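Local structure of peroxiredoxin 5 (Alvinella pompejana, 2XHF) at residues F40-I46 with L139-N143; K71-Y77 with L160-Q166; Y26-P30 with P88-A92. The protein catalyses the reduction of peroxides as a thioredoxin-fold antioxidant enzyme of the peroxiredoxin 5 type, probably drawing its electrons from thiols. One frame throughout, in Å; residues are numbered along the deposited sequence.

Interaction 1: residues F40-I46 with L139-N143; sequences FRGRKGI and LIDDN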
loop_
_atom_site.group_PDB
_atom_site.type_symbol
_atom_site.label_atom_id
_atom_site.label_comp_id
_atom_site.label_asym_id
_atom_site.label_seq_id
_atom_site.Cartn_x
_atom_site.Cartn_y
_atom_site.Cartn_z
ATOM N N PHE A 40 2.187 -0.634 -24.304
ATOM C CA PHE A 40 3.213 -1.112 -25.237
ATOM C C PHE A 40 2.697 -1.303 -26.670
ATOM O O PHE A 40 3.423 -1.763 -27.520
ATOM C CB PHE A 40 3.865 -2.406 -24.725
ATOM C CG PHE A 40 4.427 -2.287 -23.346
ATOM C CD1 PHE A 40 5.664 -1.680 -23.140
ATOM C CD2 PHE A 40 3.743 -2.808 -22.266
ATOM C CE1 PHE A 40 6.200 -1.565 -21.866
ATOM C CE2 PHE A 40 4.267 -2.681 -20.978
ATOM C CZ PHE A 40 5.504 -2.066 -20.794
ATOM N N ARG A 41 1.455 -0.924 -26.937
ATOM C CA ARG A 41 0.927 -1.062 -28.297
ATOM C C ARG A 41 1.772 -0.249 -29.265
ATOM O O ARG A 41 1.988 0.945 -29.060
ATOM C CB ARG A 41 -0.507 -0.564 -28.353
ATOM C CG ARG A 41 -1.165 -0.754 -29.710
ATOM C CD ARG A 41 -2.656 -0.476 -29.706
ATOM N NE ARG A 41 -3.378 -1.412 -28.853
ATOM C CZ ARG A 41 -3.985 -1.073 -27.720
ATOM N NH1 ARG A 41 -3.982 0.191 -27.321
ATOM N NH2 ARG A 41 -4.614 -1.993 -26.994
ATOM N N GLY A 42 2.230 -0.900 -30.330
ATOM C CA GLY A 42 2.936 -0.227 -31.402
ATOM C C GLY A 42 4.307 0.316 -31.026
ATOM O O GLY A 42 4.857 1.166 -31.748
ATOM N N ARG A 43 4.860 -0.142 -29.907
ATOM C CA ARG A 43 6.174 0.340 -29.501
ATOM C C ARG A 43 6.941 -0.699 -28.686
ATOM O O ARG A 43 6.398 -1.731 -28.297
ATOM C CB ARG A 43 6.026 1.637 -28.708
ATOM C CG ARG A 43 5.362 1.408 -27.398
ATOM C CD ARG A 43 5.131 2.658 -26.540
ATOM N NE ARG A 43 5.406 3.927 -27.199
ATOM C CZ ARG A 43 4.516 4.900 -27.351
ATOM N NH1 ARG A 43 3.272 4.751 -26.920
ATOM N NH2 ARG A 43 4.869 6.025 -27.952
ATOM N N LYS A 44 8.209 -0.404 -28.436
ATOM C CA LYS A 44 9.054 -1.240 -27.600
ATOM C C LYS A 44 9.105 -0.657 -26.194
ATOM O O LYS A 44 8.908 0.546 -25.999
ATOM C CB LYS A 44 10.460 -1.326 -28.182
ATOM C CG LYS A 44 10.478 -1.970 -29.555
ATOM C CD LYS A 44 11.882 -2.191 -30.072
ATOM C CE LYS A 44 12.577 -0.886 -30.353
ATOM N NZ LYS A 44 13.888 -1.088 -31.074
ATOM N N GLY A 45 9.337 -1.503 -25.197
ATOM C CA GLY A 45 9.485 -1.006 -23.854
ATOM C C GLY A 45 9.927 -2.081 -22.906
ATOM O O GLY A 45 10.209 -3.224 -23.299
ATOM N N ILE A 46 10.013 -1.686 -21.641
ATOM C CA ILE A 46 10.461 -2.532 -20.554
ATOM C C ILE A 46 9.344 -2.627 -19.531
ATOM O O ILE A 46 8.713 -1.627 -19.199
ATOM C CB ILE A 46 11.700 -1.932 -19.868
ATOM C CG1 ILE A 46 12.879 -1.881 -20.828
ATOM C CG2 ILE A 46 12.064 -2.764 -18.630
ATOM C CD1 ILE A 46 13.921 -0.831 -20.458
ATOM N N LEU A 139 11.515 -7.431 -21.895
ATOM C CA LEU A 139 11.475 -6.530 -23.025
ATOM C C LEU A 139 10.207 -6.843 -23.812
ATOM O O LEU A 139 9.908 -8.006 -24.095
ATOM C CB LEU A 139 12.692 -6.740 -23.908
ATOM C CG LEU A 139 14.045 -6.496 -23.268
ATOM C CD1 LEU A 139 15.134 -6.608 -24.352
ATOM C CD2 LEU A 139 14.106 -5.160 -22.589
ATOM N N ILE A 140 9.477 -5.795 -24.172
ATOM C CA ILE A 140 8.218 -5.930 -24.857
ATOM C C ILE A 140 8.310 -5.189 -26.196
ATOM O O ILE A 140 8.955 -4.167 -26.314
ATOM C CB ILE A 140 7.096 -5.285 -24.035
ATOM C CG1 ILE A 140 7.091 -5.756 -22.567
ATOM C CG2 ILE A 140 5.738 -5.507 -24.702
ATOM C CD1 ILE A 140 6.830 -7.189 -22.380
ATOM N N ASP A 141 7.651 -5.725 -27.211
ATOM C CA ASP A 141 7.542 -5.080 -28.519
ATOM C C ASP A 141 6.109 -5.273 -29.004
ATOM O O ASP A 141 5.708 -6.391 -29.306
ATOM C CB ASP A 141 8.552 -5.712 -29.485
ATOM C CG ASP A 141 8.573 -5.052 -30.860
ATOM O OD1 ASP A 141 7.582 -4.413 -31.255
ATOM O OD2 ASP A 141 9.625 -5.175 -31.534
ATOM N N ASP A 142 5.320 -4.203 -28.990
ATOM C CA ASP A 142 3.925 -4.275 -29.455
ATOM C C ASP A 142 3.208 -5.391 -28.722
ATOM O O ASP A 142 2.483 -6.181 -29.311
ATOM C CB ASP A 142 3.852 -4.513 -30.969
ATOM C CG ASP A 142 2.440 -4.419 -31.513
ATOM O OD1 ASP A 142 1.648 -3.612 -30.983
ATOM O OD2 ASP A 142 2.125 -5.167 -32.476
ATOM N N ASN A 143 3.411 -5.413 -27.413
ATOM C CA ASN A 143 2.775 -6.349 -26.485
ATOM C C ASN A 143 3.218 -7.797 -26.551
ATOM O O ASN A 143 2.671 -8.644 -25.845
ATOM C CB ASN A 143 1.257 -6.192 -26.517
ATOM C CG ASN A 143 0.853 -4.868 -25.982
ATOM O OD1 ASN A 143 1.267 -4.512 -24.884
ATOM N ND2 ASN A 143 0.079 -4.101 -26.747
#
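With CG of F40 beside its backbone N (chi1 -55°) and CG1 of I140 likewise (chi1 -50°), the phenyl ring and the isoleucine meet at about a right angle. I140 CG1 stands over the centre of one ring face, 4.2 Å from the centroid, in a CH-pi contact, while I140 CG2 packs on F40 CB at 3.6 Å. N143 OD1 touches F40 CB at 3.3 Å and lies at the ring edge, its amide nearly perpendicular to the ring; a bond from N143 ND2 to H37 O can fix the amide's rotation. F40 also runs alongside G45, where any CB would collide with F40 CE1. With an alanine in place of this phenylalanine, I140 CG1 is likely to lose the ring face it lies over, and a gap would open beside G45. F40 to R43 form a type II turn, whose G42 N donates to D142 OD1 (2.8 Å, 164°) from above the carboxylate plane. D142 N bonds to R43 O just before the strands pair; then G45 and I140 form the antiparallel hydrogen-bonded pair. On the other face K44 and D141 lie side by side, but their charges part, K44 NZ going to E75 O and D141 OD2 to R146. Backbone bonds thus fix the pairing of two neighbouring strands of the thioredoxin-fold sheet, while the D142 carboxylate, taking up a backbone N-H, would hold the turn's shape.

Interaction 2: residues K71-Y77 with L160-Q166; sequences KFKEEGY and LLSIQRQ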
loop_
_atom_site.group_PDB
_atom_site.type_symbol
_atom_site.label_atom_id
_atom_site.label_comp_id
_atom_site.label_asym_id
_atom_site.label_seq_id
_atom_site.Cartn_x
_atom_site.Cartn_y
_atom_site.Cartn_z
ATOM N N LYS A 71 19.980 5.678 -22.552
ATOM C CA LYS A 71 20.436 4.506 -23.297
ATOM C C LYS A 71 19.270 3.658 -23.796
ATOM O O LYS A 71 19.272 3.189 -24.934
ATOM C CB LYS A 71 21.348 3.639 -22.430
ATOM C CG LYS A 71 22.609 4.312 -22.007
ATOM C CD LYS A 71 23.483 4.688 -23.194
ATOM C CE LYS A 71 24.067 3.465 -23.899
ATOM N NZ LYS A 71 25.008 3.807 -25.024
ATOM N N PHE A 72 18.269 3.457 -22.949
ATOM C CA PHE A 72 17.076 2.732 -23.347
ATOM C C PHE A 72 16.387 3.510 -24.472
ATOM O O PHE A 72 15.991 2.948 -25.497
ATOM C CB PHE A 72 16.133 2.595 -22.159
ATOM C CG PHE A 72 16.655 1.734 -21.026
ATOM C CD1 PHE A 72 17.390 0.584 -21.255
ATOM C CD2 PHE A 72 16.353 2.058 -19.719
ATOM C CE1 PHE A 72 17.833 -0.200 -20.195
ATOM C CE2 PHE A 72 16.794 1.278 -18.670
ATOM C CZ PHE A 72 17.532 0.148 -18.914
ATOM N N LYS A 73 16.266 4.814 -24.280
ATOM C CA LYS A 73 15.620 5.677 -25.241
ATOM C C LYS A 73 16.316 5.672 -26.617
ATOM O O LYS A 73 15.641 5.682 -27.631
ATOM C CB LYS A 73 15.475 7.091 -24.661
ATOM C CG LYS A 73 14.821 8.072 -25.613
ATOM C CD LYS A 73 14.303 9.301 -24.912
ATOM C CE LYS A 73 15.375 10.084 -24.197
ATOM N NZ LYS A 73 16.447 10.574 -25.092
ATOM N N GLU A 74 17.654 5.571 -26.648
ATOM C CA GLU A 74 18.427 5.492 -27.900
ATOM C C GLU A 74 17.971 4.331 -28.764
ATOM O O GLU A 74 18.029 4.392 -29.985
ATOM C CB GLU A 74 19.925 5.259 -27.624
ATOM C CG GLU A 74 20.756 6.462 -27.279
ATOM C CD GLU A 74 22.225 6.098 -27.028
ATOM O OE1 GLU A 74 22.555 4.892 -26.926
ATOM O OE2 GLU A 74 23.054 7.025 -26.924
ATOM N N GLU A 75 17.528 3.265 -28.117
ATOM C CA GLU A 75 17.122 2.043 -28.804
ATOM C C GLU A 75 15.613 1.889 -28.993
ATOM O O GLU A 75 15.154 0.831 -29.422
ATOM C CB GLU A 75 17.633 0.835 -28.022
ATOM C CG GLU A 75 19.130 0.839 -27.813
ATOM C CD GLU A 75 19.877 0.292 -29.004
ATOM O OE1 GLU A 75 19.248 0.079 -30.072
ATOM O OE2 GLU A 75 21.097 0.068 -28.866
ATOM N N GLY A 76 14.847 2.928 -28.661
ATOM C CA GLY A 76 13.401 2.898 -28.790
ATOM C C GLY A 76 12.682 2.276 -27.596
ATOM O O GLY A 76 11.507 1.915 -27.704
ATOM N N TYR A 77 13.367 2.165 -26.456
ATOM C CA TYR A 77 12.800 1.591 -25.239
ATOM C C TYR A 77 12.621 2.625 -24.143
ATOM O O TYR A 77 12.830 2.317 -22.978
ATOM C CB TYR A 77 13.699 0.465 -24.718
ATOM C CG TYR A 77 13.629 -0.808 -25.508
ATOM C CD1 TYR A 77 14.413 -0.987 -26.649
ATOM C CD2 TYR A 77 12.808 -1.844 -25.103
ATOM C CE1 TYR A 77 14.358 -2.169 -27.358
ATOM C CE2 TYR A 77 12.745 -3.029 -25.807
ATOM C CZ TYR A 77 13.525 -3.189 -26.929
ATOM O OH TYR A 77 13.472 -4.371 -27.636
ATOM N N LEU A 160 19.781 -3.398 -20.307
ATOM C CA LEU A 160 20.416 -2.770 -21.456
ATOM C C LEU A 160 21.140 -3.758 -22.384
ATOM O O LEU A 160 21.103 -3.616 -23.612
ATOM C CB LEU A 160 21.392 -1.704 -20.978
ATOM C CG LEU A 160 22.117 -0.970 -22.103
ATOM C CD1 LEU A 160 21.127 -0.294 -23.048
ATOM C CD2 LEU A 160 23.061 0.038 -21.488
ATOM N N LEU A 161 21.831 -4.735 -21.815
ATOM C CA LEU A 161 22.606 -5.661 -22.637
ATOM C C LEU A 161 21.697 -6.470 -23.538
ATOM O O LEU A 161 22.016 -6.700 -24.699
ATOM C CB LEU A 161 23.469 -6.573 -21.769
ATOM C CG LEU A 161 24.521 -5.831 -20.947
ATOM C CD1 LEU A 161 25.257 -6.815 -20.071
ATOM C CD2 LEU A 161 25.476 -5.077 -21.843
ATOM N N SER A 162 20.520 -6.837 -23.028
ATOM C CA SER A 162 19.550 -7.586 -23.827
ATOM C C SER A 162 19.047 -6.734 -24.978
ATOM O O SER A 162 18.940 -7.177 -26.113
ATOM C CB SER A 162 18.370 -8.033 -22.965
ATOM O OG SER A 162 18.749 -9.081 -22.096
ATOM N N ILE A 163 18.742 -5.487 -24.679
ATOM C CA ILE A 163 18.342 -4.565 -25.721
ATOM C C ILE A 163 19.417 -4.503 -26.807
ATOM O O ILE A 163 19.115 -4.602 -27.996
ATOM C CB ILE A 163 18.076 -3.179 -25.128
ATOM C CG1 ILE A 163 16.745 -3.210 -24.368
ATOM C CG2 ILE A 163 18.024 -2.116 -26.211
ATOM C CD1 ILE A 163 16.521 -2.002 -23.501
ATOM N N GLN A 164 20.674 -4.371 -26.403
ATOM C CA GLN A 164 21.745 -4.206 -27.388
ATOM C C GLN A 164 22.001 -5.448 -28.249
ATOM O O GLN A 164 22.417 -5.320 -29.402
ATOM C CB GLN A 164 23.015 -3.714 -26.698
ATOM C CG GLN A 164 22.793 -2.323 -26.150
ATOM C CD GLN A 164 24.035 -1.677 -25.617
ATOM O OE1 GLN A 164 25.024 -2.348 -25.348
ATOM N NE2 GLN A 164 23.992 -0.357 -25.447
ATOM N N ARG A 165 21.731 -6.632 -27.706
ATOM C CA ARG A 165 21.859 -7.868 -28.485
ATOM C C ARG A 165 20.958 -7.817 -29.724
ATOM O O ARG A 165 21.224 -8.466 -30.745
ATOM C CB ARG A 165 21.483 -9.094 -27.645
ATOM C CG ARG A 165 22.460 -9.462 -26.528
ATOM C CD ARG A 165 23.877 -9.700 -27.028
ATOM N NE ARG A 165 23.969 -10.635 -28.151
ATOM C CZ ARG A 165 24.127 -11.952 -28.042
ATOM N NH1 ARG A 165 24.205 -12.535 -26.852
ATOM N NH2 ARG A 165 24.219 -12.696 -29.135
ATOM N N GLN A 166 19.874 -7.057 -29.631
ATOM C CA GLN A 166 18.984 -6.904 -30.769
ATOM C C GLN A 166 19.656 -6.003 -31.798
ATOM O O GLN A 166 19.476 -6.180 -33.003
ATOM C CB GLN A 166 17.650 -6.294 -30.337
ATOM C CG GLN A 166 17.046 -6.924 -29.098
ATOM C CD GLN A 166 15.693 -6.342 -28.761
ATOM O OE1 GLN A 166 15.301 -5.280 -29.277
ATOM N NE2 GLN A 166 14.962 -7.034 -27.894
HETATM O O HOH W 1 21.793 1.903 -26.109
HETATM O O HOH W 2 17.885 -3.011 -29.760
#
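I163 lays its side chain over one face of the Y77 ring, CG1 sitting 3.9 Å from the ring centroid in a CH-pi contact almost along the ring normal. The two side chains slide past each other in opposite directions. I163 CD1 is shared between Y77 CG and F72 CD1, the latter at 3.5 Å, meeting that second ring obliquely, while I163 CG2, anti to the backbone N, presses on CB and CG of E75. The F72 ring turns its edge to the backbone N of L160, and L160 CD1 packs on K71 CB. At the far end of the tyrosine, Y77 OH donates to Q166 OE1 (2.6 Å). The bond comes in at a steep C=O···O angle of 105°, and ring and amide planes are 58° apart. Two waters sit at the polar borders of the contact: one takes a bond from Q164 NE2 and lies 3.1 Å from K71 O, and another is held by I163 O at 2.7 Å. Helix 69-74 ends here in a Schellman motif: Y77 N bonds to F72 O and G76 N to K73 O, with G76 at positive phi, and after this turn the Y77 ring lies against I163. The two helices thus lie next to each other on the central sheet, where F72 rests on I46 of strand 44-49, I163 and Y77 on L139 of strand 136-141, and Q166 reaches R146 of strand 144-150.

Interaction 3: residues Y26-P30 with P88-A92; sequences YEDVP and PFVMA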
loop_
_atom_site.group_PDB
_atom_site.type_symbol
_atom_site.label_atom_id
_atom_site.label_comp_id
_atom_site.label_asym_id
_atom_site.label_seq_id
_atom_site.Cartn_x
_atom_site.Cartn_y
_atom_site.Cartn_z
ATOM N N TYR A 26 -4.147 -0.305 -13.160
ATOM C CA TYR A 26 -4.554 0.978 -12.617
ATOM C C TYR A 26 -3.344 1.881 -12.495
ATOM O O TYR A 26 -2.215 1.404 -12.342
ATOM C CB TYR A 26 -5.205 0.765 -11.241
ATOM C CG TYR A 26 -6.400 -0.121 -11.312
ATOM C CD1 TYR A 26 -6.260 -1.507 -11.415
ATOM C CD2 TYR A 26 -7.681 0.410 -11.281
ATOM C CE1 TYR A 26 -7.371 -2.321 -11.513
ATOM C CE2 TYR A 26 -8.783 -0.391 -11.379
ATOM C CZ TYR A 26 -8.631 -1.755 -11.486
ATOM O OH TYR A 26 -9.749 -2.552 -11.573
ATOM N N GLU A 27 -3.556 3.182 -12.600
ATOM C CA GLU A 27 -2.453 4.120 -12.471
ATOM C C GLU A 27 -3.000 5.374 -11.801
ATOM O O GLU A 27 -4.061 5.879 -12.200
ATOM C CB GLU A 27 -1.889 4.447 -13.850
ATOM C CG GLU A 27 -0.624 5.275 -13.839
ATOM C CD GLU A 27 -0.086 5.524 -15.245
ATOM O OE1 GLU A 27 -0.845 5.368 -16.226
ATOM O OE2 GLU A 27 1.092 5.895 -15.351
ATOM N N ASP A 28 -2.322 5.816 -10.745
ATOM C CA ASP A 28 -2.667 7.030 -9.978
ATOM C C ASP A 28 -3.912 6.916 -9.076
ATOM O O ASP A 28 -3.825 7.099 -7.856
ATOM C CB ASP A 28 -2.786 8.255 -10.878
ATOM C CG ASP A 28 -1.486 8.586 -11.580
ATOM O OD1 ASP A 28 -0.477 8.776 -10.879
ATOM O OD2 ASP A 28 -1.467 8.656 -12.829
ATOM N N VAL A 29 -5.054 6.595 -9.666
ATOM C CA VAL A 29 -6.307 6.512 -8.925
ATOM C C VAL A 29 -7.131 5.344 -9.447
ATOM O O VAL A 29 -6.966 4.943 -10.592
ATOM C CB VAL A 29 -7.127 7.818 -9.041
ATOM C CG1 VAL A 29 -6.365 8.993 -8.408
ATOM C CG2 VAL A 29 -7.467 8.113 -10.501
ATOM N N PRO A 30 -8.021 4.789 -8.614
ATOM C CA PRO A 30 -8.766 3.596 -9.032
ATOM C C PRO A 30 -9.669 3.817 -10.241
ATOM O O PRO A 30 -9.957 2.860 -10.971
ATOM C CB PRO A 30 -9.575 3.220 -7.783
ATOM C CG PRO A 30 -8.793 3.807 -6.644
ATOM C CD PRO A 30 -8.219 5.090 -7.185
ATOM N N PRO A 88 -3.542 1.828 -6.501
ATOM C CA PRO A 88 -2.827 2.886 -7.217
ATOM C C PRO A 88 -2.486 4.114 -6.396
ATOM O O PRO A 88 -1.547 4.799 -6.744
ATOM C CB PRO A 88 -3.780 3.243 -8.360
ATOM C CG PRO A 88 -5.117 2.808 -7.873
ATOM C CD PRO A 88 -4.877 1.577 -7.062
ATOM N N PHE A 89 -3.191 4.380 -5.300
ATOM C CA PHE A 89 -2.804 5.525 -4.454
ATOM C C PHE A 89 -1.429 5.261 -3.843
ATOM O O PHE A 89 -0.522 6.110 -3.871
ATOM C CB PHE A 89 -3.816 5.777 -3.351
ATOM C CG PHE A 89 -5.187 6.165 -3.836
ATOM C CD1 PHE A 89 -5.378 7.319 -4.589
ATOM C CD2 PHE A 89 -6.295 5.394 -3.514
ATOM C CE1 PHE A 89 -6.660 7.710 -4.964
ATOM C CE2 PHE A 89 -7.578 5.791 -3.876
ATOM C CZ PHE A 89 -7.739 6.937 -4.635
ATOM N N VAL A 90 -1.266 4.061 -3.300
ATOM C CA VAL A 90 -0.013 3.685 -2.695
ATOM C C VAL A 90 1.073 3.631 -3.772
ATOM O O VAL A 90 2.176 4.128 -3.600
ATOM C CB VAL A 90 -0.143 2.338 -1.964
ATOM C CG1 VAL A 90 1.234 1.817 -1.630
ATOM C CG2 VAL A 90 -1.012 2.489 -0.711
ATOM N N MET A 91 0.760 3.011 -4.901
ATOM C CA MET A 91 1.761 2.860 -5.958
ATOM C C MET A 91 2.250 4.217 -6.468
ATOM O O MET A 91 3.431 4.426 -6.623
ATOM C CB MET A 91 1.179 2.042 -7.104
ATOM C CG MET A 91 2.212 1.669 -8.084
ATOM S SD MET A 91 3.202 0.314 -7.475
ATOM C CE MET A 91 4.175 -0.063 -8.978
ATOM N N ALA A 92 1.328 5.146 -6.690
ATOM C CA ALA A 92 1.694 6.452 -7.217
ATOM C C ALA A 92 2.534 7.240 -6.213
ATOM O O ALA A 92 3.490 7.907 -6.590
ATOM C CB ALA A 92 0.445 7.239 -7.614
#
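E27 O accepts a bond from V29 N at 2.8 Å, closing a classic gamma turn with D28, at positive phi, in its middle. The turn bends the chain round P88, the first residue of helix 88-98. P88 CB packs against D28 C at 3.7 Å, and its CG touches V29 C and P30 N, each at 3.6 Å, so the proline ring fits into the bend; Y26 CB also touches P88 CG, at 3.9 Å, from roughly a right angle to them. One turn along the helix, A92 CB meets D28 OD1 at 3.7 Å. The other carboxylate oxygen, D28 OD2, is in a salt bridge with K32. F89, with CG anti to its carbonyl carbon (chi1 -63°), carries its ring to V29 and P30. The ring meets its partners obliquely: CD1 near D28 O and CE1 against V29 CG1 at 3.7 Å, while its packing on P30 is doubtful in detail. No hydrogen bond spans the contact, which is held by van der Waals packing, of P88 on the loop backbone and of F89 on V29 and P30. At the helix start D87 OD2 accepts from V90 N, and A92 N bonds to P88 O. F89 packs on P56 and P30 on M127 of the second subunit, consistent with the A-type dimers of related peroxiredoxins. The arrangement is that of a beta-hairpin, strands 24-26 and 33-35, whose connecting loop packs on the start of a helix of the thioredoxin fold, beside the subunit interface.

Overall arrangement
Interactions 1 and 2 are neighbours, their centres 12 Å apart, and touch directly, L139 CD1 packing on Q166 NE2. Both are partly buried, with buried apolar residues and exposed polar edges. Interaction 1 pairs two strands inside the central sheet through backbone bonds, opening to the surface at its turn; interaction 2 sets two helices on that sheet by apolar packing, with a tyrosine-glutamine bond and waters at its border. Interaction 3 lies on the opposite side of the chain's centre from interaction 2, its centre 28 Å away. There an edge hairpin loop meets a helix start with no hydrogen bond between them, and of the three contacts it is the one that reaches the second subunit.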